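Side-chain contacts in extracellular solute-binding protein, family 7 (Colwellia psychrerythraea, PDB 4PET), which binds pyruvate together with a calcium ion as the periplasmic component of a TRAP transport system, to which it probably delivers its ligand: residues L210-V213 against L217-R220; T232-P237 against P302-I307. One frame throughout, in Å; residues are numbered along the deposited sequence.

Contact 1 (L210-V213 against L217-R220); sequences LEWV and LDLR. With CA (calcium ion), chain E; PYR (pyruvic acid), chain D.
D218 reaches back to the backbone of V213 and the indole of W212, so that the loop after strand 209-210 folds onto itself. V213 N donates to D218 OD1 at 3.1 Å in a nearly straight bond (161°) that uses the syn lone pair of the oxygen; OD1 also accepts from the backbone N of G214. The other oxygen, OD2, takes a hydrogen bond from W157 NE1 and one from a water, which in turn accepts from W212 N. Both carboxylate oxygens are therefore engaged, and the group is fixed in its rotation. The W212 side chain, followed outward, leaves with CG anti to the backbone N (chi1 174°), which turns the indole toward 217-220, its CD1-NE1 edge on D218 and L217. W212 CB has D218 OD1 at 3.5 Å, and W212 CD1 comes nearer to the same oxygen, at 3.3 Å, near the ring plane. W212 NE1 meets carbon instead: L217 CB lies 3.9 Å away at the edge and L217 CD1 is equally near, leaving this buried N-H without a polar partner. On the six-membered side, W212 CZ3 comes within 3.4 Å of pyruvate OXT, while the ligand's methyl CB lies over a ring face. V213 CG2 leans over the rim of one face and touches L217 CD1 at 4.0 Å. W212 O and both E211 carboxylate oxygens bind calcium, which pyruvate chelates through O and O3; Q153 and E236 complete its protein ligands. E211, W212 and V213 thus line part of the calcium-pyruvate pocket of this family 7 (DctP) solute-binding protein.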
ATOM      1  N   LEU A 210       1.546  -8.713 -26.408  1.00 23.29           N
ATOM      2  CA  LEU A 210       2.464  -8.190 -25.418  1.00 21.52           C
ATOM      3  C   LEU A 210       1.687  -7.877 -24.174  1.00 23.27           C
ATOM      4  O   LEU A 210       0.456  -7.725 -24.212  1.00 22.86           O
ATOM      5  CB  LEU A 210       3.175  -6.922 -25.921  1.00 19.37           C
ATOM      6  CG  LEU A 210       2.334  -5.676 -26.253  1.00 19.48           C
ATOM      7  CD1 LEU A 210       1.973  -4.860 -25.008  1.00 20.93           C
ATOM      8  CD2 LEU A 210       3.117  -4.832 -27.223  1.00 32.10           C
ATOM      9  N   GLU A 211       2.406  -7.758 -23.075  1.00 25.67           N
ATOM     10  CA  GLU A 211       1.829  -7.141 -21.900  1.00 25.01           C
ATOM     11  C   GLU A 211       2.774  -6.034 -21.486  1.00 20.56           C
ATOM     12  O   GLU A 211       3.986  -6.069 -21.786  1.00 22.03           O
ATOM     13  CB  GLU A 211       1.548  -8.183 -20.809  1.00 25.22           C
ATOM     14  CG  GLU A 211       2.744  -8.812 -20.142  1.00 25.94           C
ATOM     15  CD  GLU A 211       3.338  -7.882 -19.084  1.00 22.65           C
ATOM     16  OE1 GLU A 211       4.543  -7.595 -19.148  1.00 18.93           O
ATOM     17  OE2 GLU A 211       2.586  -7.407 -18.203  1.00 20.09           O
ATOM     18  N   TRP A 212       2.228  -5.011 -20.851  1.00 17.64           N
ATOM     19  CA  TRP A 212       3.066  -3.964 -20.299  1.00 21.51           C
ATOM     20  C   TRP A 212       2.707  -3.777 -18.819  1.00 28.23           C
ATOM     21  O   TRP A 212       3.340  -4.419 -17.980  1.00 20.40           O
ATOM     22  CB  TRP A 212       3.011  -2.681 -21.130  1.00 17.90           C
ATOM     23  CG  TRP A 212       3.736  -1.559 -20.513  1.00 19.42           C
ATOM     24  CD1 TRP A 212       3.202  -0.377 -20.083  1.00 20.52           C
ATOM     25  CD2 TRP A 212       5.122  -1.511 -20.196  1.00 18.10           C
ATOM     26  NE1 TRP A 212       4.171   0.402 -19.517  1.00 21.37           N
ATOM     27  CE2 TRP A 212       5.367  -0.271 -19.570  1.00 18.62           C
ATOM     28  CE3 TRP A 212       6.194  -2.396 -20.384  1.00 25.64           C
ATOM     29  CZ2 TRP A 212       6.631   0.120 -19.153  1.00 19.22           C
ATOM     30  CZ3 TRP A 212       7.445  -2.014 -19.959  1.00 20.82           C
ATOM     31  CH2 TRP A 212       7.660  -0.769 -19.340  1.00 24.37           C
ATOM     32  N   VAL A 213       1.686  -2.972 -18.507  1.00 17.21           N
ATOM     33  CA  VAL A 213       1.273  -2.783 -17.116  1.00 17.01           C
ATOM     34  C   VAL A 213      -0.227  -2.919 -16.891  1.00 22.92           C
ATOM     35  O   VAL A 213      -0.696  -3.776 -16.129  1.00 19.59           O
ATOM     36  CB  VAL A 213       1.748  -1.417 -16.577  1.00 22.94           C
ATOM     37  CG1 VAL A 213       1.158  -1.172 -15.181  1.00 19.84           C
ATOM     38  CG2 VAL A 213       3.294  -1.373 -16.543  1.00 21.98           C
ATOM     39  N   LEU A 217      -1.009   2.976 -17.809  1.00 18.27           N
ATOM     40  CA  LEU A 217       0.043   3.303 -18.774  1.00 20.59           C
ATOM     41  C   LEU A 217      -0.190   2.754 -20.183  1.00 24.11           C
ATOM     42  O   LEU A 217       0.400   3.266 -21.125  1.00 22.33           O
ATOM     43  CB  LEU A 217       1.406   2.795 -18.282  1.00 21.15           C
ATOM     44  CG  LEU A 217       1.972   3.474 -17.039  1.00 19.06           C
ATOM     45  CD1 LEU A 217       3.187   2.644 -16.451  1.00 19.60           C
ATOM     46  CD2 LEU A 217       2.391   4.900 -17.387  1.00 19.01           C
ATOM     47  N   ASP A 218      -1.026   1.726 -20.336  1.00 20.39           N
ATOM     48  CA  ASP A 218      -1.107   1.026 -21.612  1.00 18.59           C
ATOM     49  C   ASP A 218      -1.775   1.869 -22.708  1.00 23.86           C
ATOM     50  O   ASP A 218      -1.445   1.722 -23.878  1.00 19.74           O
ATOM     51  CB  ASP A 218      -1.894  -0.268 -21.479  1.00 22.34           C
ATOM     52  CG  ASP A 218      -1.147  -1.357 -20.738  1.00 21.70           C
ATOM     53  OD1 ASP A 218      -0.028  -1.107 -20.236  1.00 21.39           O
ATOM     54  OD2 ASP A 218      -1.708  -2.473 -20.654  1.00 21.60           O
ATOM     55  N   LEU A 219      -2.708   2.753 -22.356  1.00 22.56           N
ATOM     56  CA  LEU A 219      -3.533   3.373 -23.402  1.00 24.96           C
ATOM     57  C   LEU A 219      -2.729   4.377 -24.230  1.00 26.81           C
ATOM     58  O   LEU A 219      -2.777   4.343 -25.440  1.00 26.84           O
ATOM     59  CB  LEU A 219      -4.795   4.026 -22.811  1.00 27.16           C
ATOM     60  CG  LEU A 219      -5.569   3.060 -21.902  1.00 25.02           C
ATOM     61  CD1 LEU A 219      -6.749   3.755 -21.286  1.00 27.47           C
ATOM     62  CD2 LEU A 219      -5.984   1.816 -22.668  1.00 21.23           C
ATOM     63  N   ARG A 220      -1.968   5.242 -23.568  1.00 29.17           N
ATOM     64  CA  ARG A 220      -1.148   6.224 -24.263  1.00 31.43           C
ATOM     65  C   ARG A 220      -0.127   5.559 -25.197  1.00 31.52           C
ATOM     66  O   ARG A 220       0.317   6.177 -26.147  1.00 29.36           O
ATOM     67  CB  ARG A 220      -0.423   7.132 -23.262  1.00 44.57           C
ATOM     68  CG  ARG A 220       0.892   6.535 -22.725  1.00 51.86           C
ATOM     69  CD  ARG A 220       1.548   7.398 -21.643  1.00 51.17           C
ATOM     70  NE  ARG A 220       2.710   8.156 -22.124  1.00 52.35           N
ATOM     71  CZ  ARG A 220       3.935   7.650 -22.279  1.00 55.48           C
ATOM     72  NH1 ARG A 220       4.925   8.424 -22.711  1.00 59.66           N
ATOM     73  NH2 ARG A 220       4.180   6.370 -22.008  1.00 56.07           N
TER
HETATM   74 CA    CA E 403       4.422  -6.312 -17.063  1.00 20.50          CA
HETATM   75  C   PYR D 402       7.286  -4.750 -17.366  1.00 21.41           C
HETATM   76  O   PYR D 402       6.574  -5.641 -18.001  1.00 18.99           O
HETATM   77  OXT PYR D 402       8.476  -4.513 -17.840  1.00 15.36           O
HETATM   78  CA  PYR D 402       6.748  -4.023 -16.282  1.00 32.70           C
HETATM   79  O3  PYR D 402       5.644  -4.405 -15.692  1.00 24.97           O
HETATM   80  CB  PYR D 402       7.389  -2.756 -15.804  1.00 31.98           C
HETATM   81  O   HOH W   1      -0.544  -4.849 -20.514  1.00 15.91           O

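Contact 2 (T232-P237 against P302-I307); sequences TGWHEP and PVMEAI. With CA (calcium ion), chain E.
W234 holds CG between its backbone N and carbonyl carbon (chi1 62°), which turns the indole toward the helix with one face to M304 and I307, and M304, bent at chi2 and chi3 (54° and 47°), curls its selenium toward that face. The result is a Met-aromatic contact, made here by selenomethionine, joined to a CH-pi contact from I307 where helix 301-321 meets the loop between strands 229-231 and 240-246. The selenium approaches the five-membered ring obliquely, with M304 SE 4.5 Å from the centroid of that W234 ring, and it also touches W234 CB. About one turn along the helix, I307 sends CG2 over the six-membered ring, 3.8 Å from the centroid of that W234 ring; its side chain crosses the indole at about a right angle. H235 CB lies over the opposite face, so the ring is sandwiched between its own loop and the helix. F299 meets the indole with its ring nearly perpendicular, and F354 of the second subunit packs on both W234 and M304. With the indole of W234 cut back to an alanine, M304 SE and I307 CG2 would probably lose their aromatic partner and a gap would be likely to open between H235 and the helix. Farther along the loop, E236 OE2 binds calcium, while OE1 is hydrogen-bonded to T239 and Y96. Between the loop and the helix, the nearest approach is that of I307 CG2 to W234 CZ3, at 3.4 Å.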
ATOM      1  N   THR A 232      -7.344 -10.046 -18.929  1.00 21.64           N
ATOM      2  CA  THR A 232      -7.128  -9.887 -17.490  1.00 23.74           C
ATOM      3  C   THR A 232      -5.889 -10.701 -17.022  1.00 24.38           C
ATOM      4  O   THR A 232      -5.451 -11.610 -17.725  1.00 25.29           O
ATOM      5  CB  THR A 232      -8.371 -10.319 -16.706  1.00 29.21           C
ATOM      6  OG1 THR A 232      -8.634 -11.700 -16.963  1.00 27.74           O
ATOM      7  CG2 THR A 232      -9.610  -9.467 -17.103  1.00 25.81           C
ATOM      8  N   GLY A 233      -5.384 -10.389 -15.825  1.00 22.83           N
ATOM      9  CA  GLY A 233      -4.097 -10.873 -15.319  1.00 25.06           C
ATOM     10  C   GLY A 233      -4.047 -12.168 -14.494  1.00 27.14           C
ATOM     11  O   GLY A 233      -5.021 -12.925 -14.406  1.00 21.98           O
ATOM     12  N   TRP A 234      -2.877 -12.415 -13.894  1.00 19.99           N
ATOM     13  CA  TRP A 234      -2.489 -13.713 -13.318  1.00 19.46           C
ATOM     14  C   TRP A 234      -0.974 -13.766 -13.089  1.00 19.06           C
ATOM     15  O   TRP A 234      -0.493 -14.347 -12.132  1.00 23.27           O
ATOM     16  CB  TRP A 234      -2.906 -14.897 -14.214  1.00 23.21           C
ATOM     17  CG  TRP A 234      -2.255 -14.907 -15.595  1.00 21.81           C
ATOM     18  CD1 TRP A 234      -2.732 -14.323 -16.731  1.00 23.26           C
ATOM     19  CD2 TRP A 234      -0.993 -15.502 -15.952  1.00 23.33           C
ATOM     20  NE1 TRP A 234      -1.860 -14.546 -17.788  1.00 29.00           N
ATOM     21  CE2 TRP A 234      -0.779 -15.251 -17.328  1.00 21.27           C
ATOM     22  CE3 TRP A 234      -0.028 -16.225 -15.244  1.00 21.86           C
ATOM     23  CZ2 TRP A 234       0.357 -15.714 -18.018  1.00 23.78           C
ATOM     24  CZ3 TRP A 234       1.104 -16.700 -15.947  1.00 22.26           C
ATOM     25  CH2 TRP A 234       1.279 -16.420 -17.319  1.00 24.46           C
ATOM     26  N   HIS A 235      -0.238 -13.094 -13.965  1.00 21.06           N
ATOM     27  CA  HIS A 235       1.215 -13.254 -14.126  1.00 25.04           C
ATOM     28  C   HIS A 235       2.025 -12.234 -13.330  1.00 22.27           C
ATOM     29  O   HIS A 235       3.179 -12.502 -12.937  1.00 20.35           O
ATOM     30  CB  HIS A 235       1.555 -13.069 -15.599  1.00 17.33           C
ATOM     31  CG  HIS A 235       1.194 -11.711 -16.096  1.00 24.07           C
ATOM     32  ND1 HIS A 235       2.128 -10.827 -16.576  1.00 23.72           N
ATOM     33  CD2 HIS A 235       0.006 -11.057 -16.117  1.00 17.77           C
ATOM     34  CE1 HIS A 235       1.532  -9.687 -16.885  1.00 18.38           C
ATOM     35  NE2 HIS A 235       0.247  -9.805 -16.620  1.00 26.51           N
ATOM     36  N   GLU A 236       1.436 -11.054 -13.112  1.00 19.77           N
ATOM     37  CA  GLU A 236       2.107 -10.000 -12.357  1.00 19.34           C
ATOM     38  C   GLU A 236       1.174  -9.324 -11.355  1.00 16.73           C
ATOM     39  O   GLU A 236       0.704  -8.201 -11.575  1.00 20.22           O
ATOM     40  CB  GLU A 236       2.726  -8.961 -13.296  1.00 17.79           C
ATOM     41  CG  GLU A 236       3.889  -9.495 -14.139  1.00 19.70           C
ATOM     42  CD  GLU A 236       4.657  -8.387 -14.855  1.00 19.26           C
ATOM     43  OE1 GLU A 236       5.137  -7.461 -14.171  1.00 27.95           O
ATOM     44  OE2 GLU A 236       4.770  -8.435 -16.088  1.00 24.47           O
ATOM     45  N   PRO A 237       0.905 -10.001 -10.229  1.00 21.15           N
ATOM     46  CA  PRO A 237      -0.091  -9.485  -9.257  1.00 16.99           C
ATOM     47  C   PRO A 237       0.328  -8.259  -8.476  1.00 25.99           C
ATOM     48  O   PRO A 237      -0.542  -7.565  -7.934  1.00 26.00           O
ATOM     49  CB  PRO A 237      -0.267 -10.646  -8.275  1.00 19.80           C
ATOM     50  CG  PRO A 237       1.053 -11.429  -8.383  1.00 24.04           C
ATOM     51  CD  PRO A 237       1.403 -11.334  -9.863  1.00 21.61           C
ATOM     52  N   PRO A 302      -9.384 -24.052 -19.239  1.00 36.76           N
ATOM     53  CA  PRO A 302      -8.367 -25.064 -19.580  1.00 34.87           C
ATOM     54  C   PRO A 302      -6.998 -24.448 -19.824  1.00 33.69           C
ATOM     55  O   PRO A 302      -5.968 -25.060 -19.497  1.00 31.70           O
ATOM     56  CB  PRO A 302      -8.883 -25.674 -20.886  1.00 35.15           C
ATOM     57  CG  PRO A 302     -10.353 -25.339 -20.927  1.00 42.02           C
ATOM     58  CD  PRO A 302     -10.467 -24.010 -20.239  1.00 44.81           C
ATOM     59  N   VAL A 303      -6.985 -23.252 -20.407  1.00 30.22           N
ATOM     60  CA  VAL A 303      -5.740 -22.525 -20.608  1.00 28.47           C
ATOM     61  C   VAL A 303      -5.157 -22.117 -19.267  1.00 31.21           C
ATOM     62  O   VAL A 303      -3.993 -22.376 -18.997  1.00 30.14           O
ATOM     63  CB  VAL A 303      -5.920 -21.290 -21.498  1.00 36.93           C
ATOM     64  CG1 VAL A 303      -4.585 -20.596 -21.716  1.00 30.33           C
ATOM     65  CG2 VAL A 303      -6.508 -21.704 -22.840  1.00 42.34           C
HETATM   66  N   MSE A 304      -5.960 -21.492 -18.410  1.00 25.06           N
HETATM   67  CA  MSE A 304      -5.473 -21.110 -17.099  1.00 23.98           C
HETATM   68  C   MSE A 304      -5.026 -22.347 -16.297  1.00 25.29           C
HETATM   69  O   MSE A 304      -4.017 -22.300 -15.602  1.00 34.32           O
HETATM   70  CB  MSE A 304      -6.539 -20.265 -16.349  1.00 25.38           C
HETATM   71  CG  MSE A 304      -5.947 -19.447 -15.205  1.00 35.02           C
HETATM   72 SE   MSE A 304      -4.439 -18.292 -15.704  0.81 37.65          SE
HETATM   73  CE  MSE A 304      -5.233 -17.591 -17.187  1.00 22.58           C
ATOM     74  N   GLU A 305      -5.715 -23.472 -16.426  1.00 31.97           N
ATOM     75  CA  GLU A 305      -5.292 -24.658 -15.685  1.00 31.32           C
ATOM     76  C   GLU A 305      -3.894 -25.114 -16.123  1.00 34.16           C
ATOM     77  O   GLU A 305      -3.066 -25.438 -15.283  1.00 29.38           O
ATOM     78  CB  GLU A 305      -6.276 -25.803 -15.857  1.00 31.85           C
ATOM     79  CG  GLU A 305      -7.567 -25.624 -15.100  1.00 45.52           C
ATOM     80  CD  GLU A 305      -7.423 -25.896 -13.614  1.00 62.22           C
ATOM     81  OE1 GLU A 305      -6.280 -25.851 -13.086  1.00 65.29           O
ATOM     82  OE2 GLU A 305      -8.466 -26.157 -12.976  1.00 70.88           O
ATOM     83  N   ALA A 306      -3.650 -25.149 -17.431  1.00 25.49           N
ATOM     84  CA  ALA A 306      -2.319 -25.471 -17.952  1.00 28.34           C
ATOM     85  C   ALA A 306      -1.239 -24.494 -17.479  1.00 28.66           C
ATOM     86  O   ALA A 306      -0.103 -24.888 -17.188  1.00 24.61           O
ATOM     87  CB  ALA A 306      -2.342 -25.534 -19.461  1.00 25.85           C
ATOM     88  N   ILE A 307      -1.574 -23.215 -17.414  1.00 24.04           N
ATOM     89  CA  ILE A 307      -0.610 -22.229 -16.982  1.00 23.33           C
ATOM     90  C   ILE A 307      -0.276 -22.370 -15.484  1.00 25.22           C
ATOM     91  O   ILE A 307       0.891 -22.217 -15.097  1.00 25.83           O
ATOM     92  CB  ILE A 307      -1.110 -20.791 -17.277  1.00 23.58           C
ATOM     93  CG1 ILE A 307      -1.207 -20.547 -18.786  1.00 23.11           C
ATOM     94  CG2 ILE A 307      -0.171 -19.765 -16.700  1.00 22.21           C
ATOM     95  CD1 ILE A 307      -1.812 -19.187 -19.107  1.00 29.56           C
TER
HETATM   96 CA    CA E 403       4.422  -6.312 -17.063  1.00 20.50          CA

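Overall arrangement
Contact 1 and contact 2 follow one another along the chain, their centres about 18 Å apart, and they meet at the calcium ion. Residues 210-213 bring E211 and the W212 carbonyl to the metal, and residues 232-237 bring E236, so E211 OE1 and E236 OE2 stand only 3.2 Å apart; calcium between these carboxylates probably offsets their like charges. H235 packs against E211, a second link between the loops. Both contacts reach the pyruvate pocket, contact 1 through W212 and V213 and contact 2 through E236, whereas the W234 side chain stands about 12 Å from the bound pyruvate. W234 joins the loop that carries E236 to helix 301-321 and to F354 of the second subunit.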